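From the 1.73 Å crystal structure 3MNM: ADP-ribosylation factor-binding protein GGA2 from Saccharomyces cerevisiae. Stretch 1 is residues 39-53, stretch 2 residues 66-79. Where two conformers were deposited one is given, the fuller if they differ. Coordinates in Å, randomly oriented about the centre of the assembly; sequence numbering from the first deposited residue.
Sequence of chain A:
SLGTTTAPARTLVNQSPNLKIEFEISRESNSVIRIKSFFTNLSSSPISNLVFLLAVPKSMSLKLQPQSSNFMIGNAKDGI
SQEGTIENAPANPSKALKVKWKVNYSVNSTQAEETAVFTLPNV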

# COMPACT_ATOMS: atom_id res chain seq x y z
N PHE A 39 4.04 -4.40 2.63
CA PHE A 39 3.34 -4.64 3.87
C PHE A 39 4.22 -5.45 4.79
O PHE A 39 4.71 -6.51 4.42
CB PHE A 39 2.03 -5.38 3.59
CG PHE A 39 1.08 -4.59 2.75
CD1 PHE A 39 0.08 -3.83 3.34
CD2 PHE A 39 1.22 -4.57 1.37
CE1 PHE A 39 -0.79 -3.07 2.55
CE2 PHE A 39 0.37 -3.82 0.58
CZ PHE A 39 -0.63 -3.06 1.18
N THR A 40 4.43 -4.91 5.99
CA THR A 40 5.28 -5.52 7.01
C THR A 40 4.47 -5.82 8.27
O THR A 40 3.75 -4.96 8.81
CB THR A 40 6.46 -4.59 7.34
OG1 THR A 40 7.36 -4.56 6.24
CG2 THR A 40 7.19 -5.05 8.62
N ASN A 41 4.57 -7.05 8.75
CA ASN A 41 3.80 -7.46 9.91
C ASN A 41 4.52 -7.03 11.18
O ASN A 41 5.68 -7.37 11.37
CB ASN A 41 3.63 -8.99 9.87
CG ASN A 41 2.64 -9.50 10.91
OD1 ASN A 41 2.12 -8.75 11.73
ND2 ASN A 41 2.38 -10.83 10.87
N LEU A 42 3.84 -6.26 12.03
CA LEU A 42 4.44 -5.82 13.30
C LEU A 42 3.96 -6.68 14.47
O LEU A 42 4.35 -6.46 15.62
CB LEU A 42 4.12 -4.34 13.56
CG LEU A 42 4.60 -3.40 12.45
CD1 LEU A 42 4.11 -1.97 12.70
CD2 LEU A 42 6.11 -3.41 12.30
N SER A 43 3.09 -7.65 14.18
CA SER A 43 2.57 -8.55 15.19
C SER A 43 3.44 -9.80 15.26
O SER A 43 4.05 -10.17 14.26
CB SER A 43 1.14 -8.96 14.84
OG SER A 43 0.62 -9.87 15.81
N SER A 44 3.52 -10.44 16.42
CA SER A 44 4.24 -11.71 16.53
C SER A 44 3.40 -12.83 15.92
O SER A 44 3.91 -13.92 15.63
CB SER A 44 4.56 -12.04 17.99
OG SER A 44 3.38 -12.22 18.75
N SER A 45 2.12 -12.56 15.74
CA SER A 45 1.19 -13.54 15.18
C SER A 45 0.98 -13.30 13.69
O SER A 45 1.21 -12.20 13.20
CB SER A 45 -0.15 -13.48 15.93
OG SER A 45 0.02 -13.81 17.30
N PRO A 46 0.54 -14.33 12.96
CA PRO A 46 0.38 -14.09 11.52
C PRO A 46 -0.80 -13.19 11.18
O PRO A 46 -1.81 -13.19 11.86
CB PRO A 46 0.11 -15.48 10.93
CG PRO A 46 0.21 -16.44 12.07
CD PRO A 46 0.16 -15.70 13.35
N ILE A 47 -0.64 -12.45 10.09
CA ILE A 47 -1.73 -11.69 9.50
C ILE A 47 -2.27 -12.47 8.32
O ILE A 47 -1.51 -12.95 7.49
CB ILE A 47 -1.25 -10.31 9.04
CG1 ILE A 47 -1.04 -9.40 10.26
CG2 ILE A 47 -2.28 -9.67 8.08
CD1 ILE A 47 -0.56 -7.99 9.91
N SER A 48 -3.59 -12.60 8.23
CA SER A 48 -4.18 -13.35 7.12
C SER A 48 -5.32 -12.55 6.49
O SER A 48 -5.71 -11.51 7.01
CB SER A 48 -4.70 -14.70 7.61
OG SER A 48 -5.65 -14.55 8.64
N ASN A 49 -5.85 -13.06 5.38
CA ASN A 49 -7.00 -12.47 4.73
C ASN A 49 -6.77 -10.99 4.41
O ASN A 49 -7.72 -10.22 4.44
CB ASN A 49 -8.24 -12.62 5.61
CG ASN A 49 -8.55 -14.07 5.93
OD1 ASN A 49 -8.19 -14.97 5.18
ND2 ASN A 49 -9.22 -14.30 7.05
N LEU A 50 -5.54 -10.60 4.07
CA LEU A 50 -5.25 -9.17 3.87
C LEU A 50 -5.77 -8.69 2.52
O LEU A 50 -5.38 -9.20 1.46
CB LEU A 50 -3.75 -8.87 4.05
CG LEU A 50 -3.45 -7.35 4.11
CD1 LEU A 50 -2.29 -7.11 5.09
CD2 LEU A 50 -3.13 -6.83 2.72
N VAL A 51 -6.63 -7.67 2.56
CA VAL A 51 -7.26 -7.11 1.38
C VAL A 51 -6.96 -5.62 1.36
O VAL A 51 -7.35 -4.91 2.28
CB VAL A 51 -8.79 -7.35 1.43
CG1 VAL A 51 -9.48 -6.69 0.26
CG2 VAL A 51 -9.09 -8.86 1.44
N PHE A 52 -6.24 -5.17 0.34
CA PHE A 52 -5.83 -3.76 0.23
C PHE A 52 -6.55 -3.09 -0.93
O PHE A 52 -6.55 -3.60 -2.07
CB PHE A 52 -4.33 -3.69 -0.00
CG PHE A 52 -3.77 -2.29 -0.01
CD1 PHE A 52 -3.17 -1.78 -1.16
CD2 PHE A 52 -3.80 -1.50 1.14
CE1 PHE A 52 -2.62 -0.51 -1.18
CE2 PHE A 52 -3.27 -0.22 1.13
CZ PHE A 52 -2.67 0.27 -0.03
N LEU A 53 -7.14 -1.93 -0.65
CA LEU A 53 -7.86 -1.15 -1.66
C LEU A 53 -7.22 0.22 -1.79
O LEU A 53 -7.02 0.91 -0.79
CB LEU A 53 -9.33 -0.99 -1.25
CG LEU A 53 -10.26 -0.27 -2.23
CD1 LEU A 53 -10.41 -1.06 -3.53
CD2 LEU A 53 -11.63 -0.05 -1.57
N PRO A 66 -1.29 -8.03 -9.58
CA PRO A 66 -1.94 -8.68 -8.43
C PRO A 66 -1.14 -8.55 -7.12
O PRO A 66 0.08 -8.51 -7.11
CB PRO A 66 -2.02 -10.15 -8.86
CG PRO A 66 -2.03 -10.08 -10.38
CD PRO A 66 -1.09 -8.95 -10.70
N GLN A 67 -1.88 -8.53 -6.02
CA GLN A 67 -1.28 -8.55 -4.70
C GLN A 67 -0.52 -9.89 -4.56
O GLN A 67 -1.04 -10.94 -4.93
CB GLN A 67 -2.40 -8.40 -3.67
CG GLN A 67 -1.97 -8.03 -2.29
CD GLN A 67 -3.16 -7.95 -1.33
OE1 GLN A 67 -3.29 -8.78 -0.44
NE2 GLN A 67 -4.03 -6.96 -1.52
N SER A 68 0.71 -9.83 -4.05
CA SER A 68 1.59 -10.99 -4.09
C SER A 68 1.07 -12.18 -3.25
O SER A 68 1.28 -13.36 -3.60
CB SER A 68 3.01 -10.60 -3.64
OG SER A 68 2.99 -10.27 -2.26
N SER A 69 0.43 -11.86 -2.13
CA SER A 69 -0.18 -12.84 -1.22
C SER A 69 -1.18 -12.11 -0.34
O SER A 69 -1.31 -10.89 -0.45
CB SER A 69 0.88 -13.52 -0.34
OG SER A 69 0.29 -14.55 0.43
N ASN A 70 -1.88 -12.83 0.53
CA ASN A 70 -2.80 -12.20 1.47
C ASN A 70 -2.52 -12.64 2.90
O ASN A 70 -3.33 -12.44 3.81
CB ASN A 70 -4.27 -12.42 1.07
CG ASN A 70 -4.77 -13.83 1.34
OD1 ASN A 70 -5.98 -14.10 1.33
ND2 ASN A 70 -3.85 -14.73 1.58
N PHE A 71 -1.35 -13.24 3.10
CA PHE A 71 -0.95 -13.65 4.44
C PHE A 71 0.54 -13.45 4.65
O PHE A 71 1.32 -13.47 3.72
CB PHE A 71 -1.29 -15.12 4.67
CG PHE A 71 -0.63 -16.04 3.69
CD1 PHE A 71 0.63 -16.56 3.94
CD2 PHE A 71 -1.27 -16.40 2.51
CE1 PHE A 71 1.24 -17.42 3.03
CE2 PHE A 71 -0.67 -17.24 1.61
CZ PHE A 71 0.59 -17.76 1.87
N MET A 72 0.93 -13.23 5.90
CA MET A 72 2.35 -13.21 6.24
C MET A 72 2.57 -13.61 7.70
O MET A 72 1.75 -13.35 8.58
CB MET A 72 3.01 -11.87 5.89
CG MET A 72 2.23 -10.69 6.36
SD MET A 72 3.08 -9.17 5.83
CE MET A 72 1.93 -7.96 6.50
N ILE A 73 3.66 -14.33 7.92
CA ILE A 73 3.99 -14.83 9.24
C ILE A 73 4.31 -13.66 10.18
O ILE A 73 4.60 -12.56 9.72
CB ILE A 73 5.20 -15.79 9.15
CG1 ILE A 73 5.42 -16.54 10.46
CG2 ILE A 73 6.46 -15.06 8.75
CD1 ILE A 73 6.29 -17.78 10.30
N GLY A 74 4.26 -13.92 11.49
CA GLY A 74 4.64 -12.93 12.50
C GLY A 74 5.96 -12.26 12.15
O GLY A 74 6.92 -12.92 11.73
N ASN A 75 5.99 -10.92 12.29
CA ASN A 75 7.18 -10.10 12.05
C ASN A 75 7.72 -10.09 10.62
O ASN A 75 8.82 -9.62 10.38
CB ASN A 75 8.32 -10.46 13.02
CG ASN A 75 7.90 -10.40 14.48
OD1 ASN A 75 8.07 -11.36 15.23
ND2 ASN A 75 7.35 -9.27 14.88
N ALA A 76 6.94 -10.60 9.66
CA ALA A 76 7.42 -10.65 8.29
C ALA A 76 7.74 -9.27 7.77
O ALA A 76 6.90 -8.37 7.83
CB ALA A 76 6.39 -11.33 7.38
N LYS A 77 8.94 -9.10 7.23
CA LYS A 77 9.29 -7.86 6.54
C LYS A 77 8.95 -7.96 5.06
O LYS A 77 9.38 -8.90 4.37
CB LYS A 77 10.77 -7.52 6.75
CG LYS A 77 11.05 -6.95 8.14
CD LYS A 77 12.54 -6.85 8.45
CE LYS A 77 13.27 -5.96 7.45
NZ LYS A 77 14.73 -5.85 7.79
N ASP A 78 8.18 -7.00 4.57
CA ASP A 78 7.78 -7.00 3.17
C ASP A 78 7.14 -8.35 2.82
O ASP A 78 7.44 -8.94 1.77
CB ASP A 78 8.97 -6.73 2.25
CG ASP A 78 9.56 -5.34 2.46
OD1 ASP A 78 8.91 -4.51 3.12
OD2 ASP A 78 10.68 -5.09 1.97
N GLY A 79 6.27 -8.81 3.70
CA GLY A 79 5.62 -10.10 3.53
C GLY A 79 4.66 -10.13 2.35
O GLY A 79 4.45 -11.17 1.73
O HOH W 1 10.17 -3.75 5.79
O HOH W 2 8.46 -6.58 11.57

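The two stretches run antiparallel and bury 854 Å² between them, yet they form a single β-bridge. At that bridge I47 and M72 exchange a pair of backbone hydrogen bonds, I47 N to M72 O at 3.0 Å and M72 N to I47 O at 2.9 Å. Stretch 2 has no regular helix or strand; backbone hydrogen bonds set most of the register, and the side chains of N41 and T40 add to them.

N41 is the most versatile of these. Its CB points toward stretch 2, and with chi1 at t and chi2 near -4° the carboxamide lies where both of its ends are used. ND2 donates to I73 O (3.0 Å) and to S45 O (2.9 Å), while OD1 accepts from S43 N (2.9 Å). One planar group therefore shapes the 41-45 loop and ties it to the type II turn from I73 to A76. The backbone of N41 adds a bond from its N to A76 O (2.8 Å). S43, pointing away from stretch 2 with chi1 at t, secures the loop from within, its OG accepting from S45 N at 3.1 Å; its carbonyl O meanwhile receives N75 N at 2.9 Å.

Within the turn, G74 packs against the loop, its CA 3.4 Å from S44 O in a CA-H...O contact. A CB at this position would lie 2.0 Å from S44 O, so the absence of a side chain permits the approach. N75 follows with phi/psi of 64/13, a left-handed conformation that asparagine tolerates well.

M72 is buried and gives up 115 Å² to stretch 1, the largest share of any residue. Its CB points sideways, but chi1 at p followed by chi2 and chi3 both at t extends the chain so that its end comes nearer to stretch 1. The terminal CE lies 3.9 Å from F39 CB, 3.9 Å from N41 CB and 4.2 Å from I47 CD1. A long unbranched side chain suits this reach, and I47, with chi1 at m and chi2 at t, presents its CD1 to the methyl. G79 also makes room: a CB there would come within 2.4 Å of M72 SD.

At one end, the m rotamer of T40 places OG1 to accept from D78 N (3.1 Å, nearly linear). Water 1 lies 3.0 Å from both T40 OG1 and D78 OD1, hydrogen-bonded to each and bridging the side chains. Toward the other end, L50 N donates almost linearly to N70 O (2.9 Å). Beyond it, Q67, with chi1 and chi2 both at t, extends its side chain toward L50 and F52.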